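Local coordinates for phosphoenolpyruvate-protein phosphotransferase (Acinetobacter sp., PDB 3CI6), which is the GAF domain of an enzyme that probably transfers phosphate from phosphoenolpyruvate to a protein histidine in the sugar phosphotransferase system, at residues Leu118-Leu132 with Leu150-Ala162. Sequence-based numbering, arbitrary orientation.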
ATOM      1  N   LEU B 118     -14.466  13.212   2.842  1.00  5.74           N
ATOM      2  CA  LEU B 118     -13.083  12.872   3.119  1.00  6.26           C
ATOM      3  C   LEU B 118     -12.489  12.279   1.857  1.00  5.92           C
ATOM      4  O   LEU B 118     -12.836  11.171   1.451  1.00  5.83           O
ATOM      5  CB  LEU B 118     -13.007  11.886   4.286  1.00  6.12           C
ATOM      6  CG  LEU B 118     -11.686  11.198   4.580  1.00  7.96           C
ATOM      7  CD1 LEU B 118     -10.516  12.150   4.680  1.00 10.71           C
ATOM      8  CD2 LEU B 118     -11.814  10.368   5.891  1.00  9.26           C
ATOM      9  N   GLY B 119     -11.658  13.064   1.184  1.00  4.95           N
ATOM     10  CA  GLY B 119     -11.057  12.647  -0.113  1.00  5.20           C
ATOM     11  C   GLY B 119      -9.566  12.445   0.067  1.00  5.12           C
ATOM     12  O   GLY B 119      -8.902  13.288   0.711  1.00  4.97           O
ATOM     13  N   VAL B 120      -9.053  11.340  -0.482  1.00  4.67           N
ATOM     14  CA  VAL B 120      -7.687  10.930  -0.275  1.00  5.34           C
ATOM     15  C   VAL B 120      -7.085  10.634  -1.655  1.00  5.59           C
ATOM     16  O   VAL B 120      -7.675   9.884  -2.440  1.00  6.00           O
ATOM     17  CB  VAL B 120      -7.605   9.680   0.618  1.00  6.69           C
ATOM     18  CG1 VAL B 120      -6.159   9.340   0.852  1.00  7.34           C
ATOM     19  CG2 VAL B 120      -8.327   9.925   1.926  1.00  8.64           C
ATOM     20  N   PRO B 121      -5.955  11.255  -1.972  1.00  5.45           N
ATOM     21  CA  PRO B 121      -5.393  10.990  -3.307  1.00  4.76           C
ATOM     22  C   PRO B 121      -4.705   9.637  -3.362  1.00  5.91           C
ATOM     23  O   PRO B 121      -4.057   9.214  -2.398  1.00  8.09           O
ATOM     24  CB  PRO B 121      -4.372  12.078  -3.450  1.00  5.56           C
ATOM     25  CG  PRO B 121      -3.960  12.376  -2.068  1.00  6.61           C
ATOM     26  CD  PRO B 121      -5.139  12.195  -1.203  1.00  5.60           C
ATOM     27  N   VAL B 122      -4.822   8.981  -4.521  1.00  5.02           N
ATOM     28  CA  VAL B 122      -4.116   7.718  -4.809  1.00  4.75           C
ATOM     29  C   VAL B 122      -2.970   8.159  -5.709  1.00  5.69           C
ATOM     30  O   VAL B 122      -3.202   8.622  -6.832  1.00  6.47           O
ATOM     31  CB  VAL B 122      -5.037   6.680  -5.480  1.00  4.64           C
ATOM     32  CG1 VAL B 122      -4.247   5.407  -5.652  1.00  5.48           C
ATOM     33  CG2 VAL B 122      -6.305   6.440  -4.662  1.00  4.77           C
HETATM   34  N   MSE B 123      -1.753   8.061  -5.169  0.50  4.91           N
HETATM   35  CA  MSE B 123      -0.523   8.551  -5.810  0.50  4.60           C
HETATM   36  C   MSE B 123       0.466   7.414  -6.064  0.50  5.04           C
HETATM   37  O   MSE B 123       0.753   6.657  -5.152  0.50  5.36           O
HETATM   38  CB  MSE B 123       0.172   9.546  -4.889  0.50  5.25           C
HETATM   39  CG  MSE B 123      -0.669  10.729  -4.437  0.50  6.55           C
HETATM   40 SE   MSE B 123      -1.244  11.936  -5.842  0.50 13.10          SE
HETATM   41  CE  MSE B 123       0.579  12.379  -6.470  0.50  9.89           C
ATOM     42  N   TYR B 124       0.998   7.331  -7.282  1.00  5.69           N
ATOM     43  CA  TYR B 124       2.043   6.382  -7.624  1.00  5.31           C
ATOM     44  C   TYR B 124       3.145   7.114  -8.363  1.00  5.60           C
ATOM     45  O   TYR B 124       2.902   7.748  -9.352  1.00  5.25           O
ATOM     46  CB  TYR B 124       1.529   5.274  -8.535  1.00  5.48           C
ATOM     47  CG  TYR B 124       2.536   4.226  -8.812  1.00  4.72           C
ATOM     48  CD1 TYR B 124       2.775   3.189  -7.906  1.00  7.03           C
ATOM     49  CD2 TYR B 124       3.280   4.254  -9.987  1.00  4.99           C
ATOM     50  CE1 TYR B 124       3.719   2.231  -8.169  1.00  6.73           C
ATOM     51  CE2 TYR B 124       4.234   3.290 -10.233  1.00  6.02           C
ATOM     52  CZ  TYR B 124       4.424   2.280  -9.341  1.00  5.35           C
ATOM     53  OH  TYR B 124       5.380   1.330  -9.647  1.00  7.25           O
ATOM     54  N   ARG B 125       4.369   7.014  -7.869  1.00  5.62           N
ATOM     55  CA  ARG B 125       5.497   7.636  -8.533  1.00  6.44           C
ATOM     56  C   ARG B 125       5.219   9.085  -8.904  1.00  5.42           C
ATOM     57  O   ARG B 125       5.469   9.522 -10.056  1.00  7.01           O
ATOM     58  CB  ARG B 125       5.872   6.857  -9.779  1.00  7.19           C
ATOM     59  CG  ARG B 125       7.248   7.254 -10.255  1.00 13.62           C
ATOM     60  CD  ARG B 125       8.178   6.131 -10.637  1.00 16.27           C
ATOM     61  NE  ARG B 125       8.107   4.970  -9.758  1.00 17.23           N
ATOM     62  CZ  ARG B 125       8.335   3.722 -10.181  1.00 14.14           C
ATOM     63  NH1 ARG B 125       8.681   3.501 -11.459  1.00 13.91           N
ATOM     64  NH2 ARG B 125       8.227   2.696  -9.327  1.00 13.10           N
ATOM     65  N   ARG B 126       4.696   9.822  -7.916  1.00  4.54           N
ATOM     66  CA  ARG B 126       4.352  11.236  -8.047  1.00  5.72           C
ATOM     67  C   ARG B 126       3.174  11.547  -8.968  1.00  5.39           C
ATOM     68  O   ARG B 126       2.871  12.724  -9.161  1.00  7.43           O
ATOM     69  CB  ARG B 126       5.557  12.085  -8.455  1.00  5.22           C
ATOM     70  CG  ARG B 126       6.753  11.947  -7.487  1.00  5.75           C
ATOM     71  CD  ARG B 126       7.906  12.785  -7.908  1.00  5.36           C
ATOM     72  NE  ARG B 126       8.951  12.790  -6.870  1.00  2.78           N
ATOM     73  CZ  ARG B 126      10.022  13.558  -6.927  1.00  2.37           C
ATOM     74  NH1 ARG B 126      10.236  14.334  -7.963  1.00  2.93           N
ATOM     75  NH2 ARG B 126      10.876  13.541  -5.934  1.00  3.02           N
ATOM     76  N   LYS B 127       2.513  10.535  -9.526  1.00  6.09           N
ATOM     77  CA  LYS B 127       1.378  10.742 -10.424  1.00  6.69           C
ATOM     78  C   LYS B 127       0.060  10.380  -9.731  1.00  6.60           C
ATOM     79  O   LYS B 127      -0.025   9.396  -9.012  1.00  6.39           O
ATOM     80  CB  LYS B 127       1.534   9.865 -11.668  1.00  6.62           C
ATOM     81  CG  LYS B 127       0.472   9.994 -12.736  1.00 10.20           C
ATOM     82  CD  LYS B 127       0.857   9.135 -13.946  1.00 11.93           C
ATOM     83  CE  LYS B 127      -0.203   9.167 -15.015  1.00 16.14           C
ATOM     84  NZ  LYS B 127      -0.601  10.547 -15.340  1.00 20.26           N
ATOM     85  N   VAL B 128      -0.977  11.185  -9.948  1.00  7.43           N
ATOM     86  CA  VAL B 128      -2.296  10.885  -9.398  1.00  6.90           C
ATOM     87  C   VAL B 128      -2.977   9.801 -10.217  1.00  6.75           C
ATOM     88  O   VAL B 128      -3.118   9.939 -11.434  1.00  9.28           O
ATOM     89  CB  VAL B 128      -3.193  12.130  -9.394  1.00  8.42           C
ATOM     90  CG1 VAL B 128      -4.596  11.730  -9.032  1.00  9.90           C
ATOM     91  CG2 VAL B 128      -2.656  13.113  -8.386  1.00 13.63           C
HETATM   92  N   MSE B 129      -3.263   8.691  -9.561  1.00  5.17           N
HETATM   93  CA  MSE B 129      -3.927   7.567 -10.162  1.00  5.81           C
HETATM   94  C   MSE B 129      -5.439   7.628  -9.951  1.00  4.74           C
HETATM   95  O   MSE B 129      -6.192   6.984 -10.663  1.00  3.76           O
HETATM   96  CB  MSE B 129      -3.438   6.240  -9.560  1.00  7.35           C
HETATM   97  CG  MSE B 129      -1.954   5.881  -9.670  1.00  7.91           C
HETATM   98 SE   MSE B 129      -1.514   5.348 -11.440  1.00 20.65          SE
HETATM   99  CE  MSE B 129      -0.933   6.940 -11.671  1.00  2.10           C
ATOM    100  N   GLY B 130      -5.888   8.384  -8.947  1.00  4.88           N
ATOM    101  CA  GLY B 130      -7.326   8.375  -8.583  1.00  4.77           C
ATOM    102  C   GLY B 130      -7.536   9.075  -7.265  1.00  4.45           C
ATOM    103  O   GLY B 130      -6.600   9.634  -6.708  1.00  5.16           O
ATOM    104  N   VAL B 131      -8.778   9.056  -6.816  1.00  4.25           N
ATOM    105  CA  VAL B 131      -9.193   9.677  -5.572  1.00  4.46           C
ATOM    106  C   VAL B 131     -10.182   8.753  -4.894  1.00  5.31           C
ATOM    107  O   VAL B 131     -11.136   8.306  -5.481  1.00  5.28           O
ATOM    108  CB  VAL B 131      -9.840  11.056  -5.816  1.00  4.69           C
ATOM    109  CG1 VAL B 131     -10.352  11.608  -4.473  1.00  5.89           C
ATOM    110  CG2 VAL B 131      -8.858  12.011  -6.515  1.00  5.65           C
ATOM    111  N   LEU B 132      -9.925   8.486  -3.619  1.00  5.66           N
ATOM    112  CA  LEU B 132     -10.852   7.759  -2.770  1.00  6.76           C
ATOM    113  C   LEU B 132     -11.708   8.755  -2.011  1.00  6.95           C
ATOM    114  O   LEU B 132     -11.193   9.743  -1.475  1.00  8.69           O
ATOM    115  CB  LEU B 132     -10.072   6.889  -1.808  1.00  7.01           C
ATOM    116  CG  LEU B 132     -11.072   6.255  -0.875  1.00 11.79           C
ATOM    117  CD1 LEU B 132     -11.304   4.914  -1.291  1.00 13.88           C
ATOM    118  CD2 LEU B 132     -10.815   6.497   0.595  1.00 15.79           C
ATOM    119  N   LEU B 150      -6.685   5.203   5.566  1.00  5.41           N
ATOM    120  CA  LEU B 150      -7.020   5.375   4.154  1.00  5.15           C
ATOM    121  C   LEU B 150      -5.789   5.641   3.324  1.00  4.97           C
ATOM    122  O   LEU B 150      -5.703   5.164   2.192  1.00  6.10           O
ATOM    123  CB  LEU B 150      -8.036   6.497   3.982  1.00  5.42           C
ATOM    124  CG  LEU B 150      -9.400   6.243   4.615  1.00  5.35           C
ATOM    125  CD1 LEU B 150     -10.296   7.466   4.437  1.00  8.05           C
ATOM    126  CD2 LEU B 150     -10.052   4.975   4.063  1.00  7.30           C
ATOM    127  N   VAL B 151      -4.862   6.473   3.817  1.00  5.00           N
ATOM    128  CA  VAL B 151      -3.612   6.707   3.070  1.00  4.87           C
ATOM    129  C   VAL B 151      -2.892   5.388   2.776  1.00  5.01           C
ATOM    130  O   VAL B 151      -2.399   5.153   1.666  1.00  5.60           O
ATOM    131  CB  VAL B 151      -2.722   7.743   3.774  1.00  5.02           C
ATOM    132  CG1 VAL B 151      -1.293   7.770   3.211  1.00  4.56           C
ATOM    133  CG2 VAL B 151      -3.380   9.124   3.727  1.00  5.29           C
ATOM    134  N   THR B 152      -2.817   4.509   3.770  1.00  4.56           N
ATOM    135  CA  THR B 152      -2.102   3.250   3.612  1.00  5.57           C
ATOM    136  C   THR B 152      -2.788   2.344   2.589  1.00  6.53           C
ATOM    137  O   THR B 152      -2.124   1.805   1.690  1.00  7.08           O
ATOM    138  CB  THR B 152      -1.928   2.575   4.975  1.00  5.62           C
ATOM    139  OG1 THR B 152      -1.228   3.469   5.868  1.00  6.49           O
ATOM    140  CG2 THR B 152      -1.150   1.235   4.782  1.00  6.28           C
ATOM    141  N   LEU B 153      -4.121   2.218   2.656  1.00  5.32           N
ATOM    142  CA  LEU B 153      -4.837   1.456   1.644  1.00  6.24           C
ATOM    143  C   LEU B 153      -4.692   2.079   0.272  1.00  6.50           C
ATOM    144  O   LEU B 153      -4.531   1.381  -0.728  1.00  6.94           O
ATOM    145  CB  LEU B 153      -6.311   1.343   2.020  1.00  6.72           C
ATOM    146  CG  LEU B 153      -6.565   0.392   3.166  1.00  7.41           C
ATOM    147  CD1 LEU B 153      -7.993   0.620   3.742  1.00  9.64           C
ATOM    148  CD2 LEU B 153      -6.346  -1.066   2.774  1.00  9.94           C
ATOM    149  N   CYS B 154      -4.751   3.411   0.189  1.00  6.37           N
ATOM    150  CA  CYS B 154      -4.614   4.008  -1.128  1.00  6.13           C
ATOM    151  C   CYS B 154      -3.216   3.712  -1.720  1.00  6.25           C
ATOM    152  O   CYS B 154      -3.056   3.513  -2.939  1.00  6.08           O
ATOM    153  CB  CYS B 154      -4.855   5.507  -1.076  1.00  6.32           C
ATOM    154  SG  CYS B 154      -6.587   5.948  -0.944  1.00  6.99           S
ATOM    155  N   ALA B 155      -2.191   3.689  -0.859  1.00  5.42           N
ATOM    156  CA  ALA B 155      -0.825   3.438  -1.330  1.00  6.31           C
ATOM    157  C   ALA B 155      -0.709   2.016  -1.845  1.00  6.60           C
ATOM    158  O   ALA B 155       0.013   1.756  -2.845  1.00  7.21           O
ATOM    159  CB  ALA B 155       0.118   3.636  -0.194  1.00  8.01           C
ATOM    160  N   GLN B 156      -1.433   1.092  -1.233  1.00  6.72           N
ATOM    161  CA  GLN B 156      -1.448  -0.283  -1.750  1.00  7.38           C
ATOM    162  C   GLN B 156      -2.121  -0.312  -3.108  1.00  6.26           C
ATOM    163  O   GLN B 156      -1.595  -0.910  -4.090  1.00  6.34           O
ATOM    164  CB  GLN B 156      -2.193  -1.228  -0.832  1.00  7.66           C
ATOM    165  CG  GLN B 156      -2.243  -2.635  -1.391  1.00  7.35           C
ATOM    166  CD  GLN B 156      -3.000  -3.591  -0.538  1.00  9.45           C
ATOM    167  OE1 GLN B 156      -3.697  -3.189   0.407  1.00 14.30           O
ATOM    168  NE2 GLN B 156      -2.897  -4.858  -0.845  1.00  8.21           N
ATOM    169  N   LEU B 157      -3.268   0.349  -3.231  0.50  6.05           N
ATOM    170  CA  LEU B 157      -3.973   0.334  -4.523  0.50  6.41           C
ATOM    171  C   LEU B 157      -3.184   1.066  -5.584  0.50  5.62           C
ATOM    172  O   LEU B 157      -3.313   0.765  -6.761  0.50  5.72           O
ATOM    173  CB  LEU B 157      -5.384   0.908  -4.431  0.50  6.89           C
ATOM    174  CG  LEU B 157      -6.440   0.030  -3.780  0.50  8.25           C
ATOM    175  CD1 LEU B 157      -7.694   0.857  -3.705  0.50 12.72           C
ATOM    176  CD2 LEU B 157      -6.675  -1.288  -4.478  0.50 11.54           C
ATOM    177  N   SER B 158      -2.361   2.029  -5.188  1.00  5.51           N
ATOM    178  CA  SER B 158      -1.662   2.814  -6.217  1.00  5.29           C
ATOM    179  C   SER B 158      -0.848   1.946  -7.159  1.00  4.94           C
ATOM    180  O   SER B 158      -0.844   2.169  -8.383  1.00  6.54           O
ATOM    181  CB  SER B 158      -0.814   3.895  -5.569  1.00  6.16           C
ATOM    182  OG  SER B 158       0.366   3.383  -5.004  1.00  6.14           O
ATOM    183  N   GLY B 159      -0.164   0.919  -6.629  1.00  5.17           N
ATOM    184  CA  GLY B 159       0.598   0.011  -7.471  1.00  6.38           C
ATOM    185  C   GLY B 159      -0.227  -1.003  -8.207  1.00  6.17           C
ATOM    186  O   GLY B 159       0.123  -1.359  -9.313  1.00  6.09           O
ATOM    187  N   VAL B 160      -1.322  -1.460  -7.612  1.00  5.62           N
ATOM    188  CA  VAL B 160      -2.275  -2.307  -8.321  1.00  5.67           C
ATOM    189  C   VAL B 160      -2.786  -1.544  -9.559  1.00  5.93           C
ATOM    190  O   VAL B 160      -2.885  -2.103 -10.657  1.00  5.88           O
ATOM    191  CB  VAL B 160      -3.449  -2.682  -7.415  1.00  5.67           C
ATOM    192  CG1 VAL B 160      -4.426  -3.527  -8.193  1.00  6.02           C
ATOM    193  CG2 VAL B 160      -2.983  -3.485  -6.172  1.00  7.96           C
ATOM    194  N   ILE B 161      -3.131  -0.272  -9.378  1.00  5.33           N
ATOM    195  CA  ILE B 161      -3.629   0.548 -10.481  1.00  5.70           C
ATOM    196  C   ILE B 161      -2.545   0.789 -11.522  1.00  5.41           C
ATOM    197  O   ILE B 161      -2.745   0.590 -12.733  1.00  4.75           O
ATOM    198  CB  ILE B 161      -4.195   1.859  -9.957  1.00  5.58           C
ATOM    199  CG1 ILE B 161      -5.422   1.617  -9.080  1.00  7.51           C
ATOM    200  CG2 ILE B 161      -4.575   2.793 -11.113  1.00  4.39           C
ATOM    201  CD1 ILE B 161      -5.723   2.813  -8.123  1.00  7.43           C
ATOM    202  N   ALA B 162      -1.360   1.209 -11.063  1.00  5.14           N
ATOM    203  CA  ALA B 162      -0.236   1.386 -11.999  1.00  5.39           C
ATOM    204  C   ALA B 162       0.059   0.103 -12.819  1.00  4.24           C
ATOM    205  O   ALA B 162       0.236   0.136 -14.037  1.00  5.40           O
ATOM    206  CB  ALA B 162       1.026   1.824 -11.236  1.00  6.61           C
TER
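The C-terminal helix of the GAF fold lies here on one face of the antiparallel sheet, where the hairpin of strands 118-124 and 127-132 meets helix residues 150-162. The helix runs at 45° to strand 118-124, the axes approaching to 7.0 Å, and its residues Leu150, Cys154, Ser158, Ile161 and Ala162 face the hairpin. At one end Leu118 and Leu150 meet tip to tip, CD2 of the first 3.6 Å from CD1 of the second, while Val120 and Leu132 each cross Leu150 at about a right angle. Cys154 SG then settles among three side chains, 3.7 Å from Leu132 CB and 3.8 Å from Val122 CG2, with Val120 CG1 alongside. The two branches of Val122 divide the work: CG2 faces the sulfur, whereas CG1, anti to the backbone N (chi1 -177°), lies against the helix backbone near Ser158 CA and also touches Ile161 CD1. Ser158 OG donates to Ala155 O at 2.7 Å, one turn back within the helix, and its CB lies 3.2 Å from Met123 O. Next to the turn, Ala162 CB stands over the centre of one face of the Tyr124 ring, a CH-pi contact at 3.6 Å from the centroid, while Ser158 OG lies at the ring's edge. His163 of the second subunit meets the same ring edge-to-face. Across the hairpin a classic beta bulge sets Met129 and Gly130 both opposite Val122; selenomethionine Met129 slides past Ile161, CB to CG2 at 3.9 Å. Helix 25-40 flanks the helix at Leu150 and Ile161. Helix and hairpin are thus joined by apolar, sulfur and CH-pi contacts, and the serine hydroxyl buried among them is satisfied by its own helix.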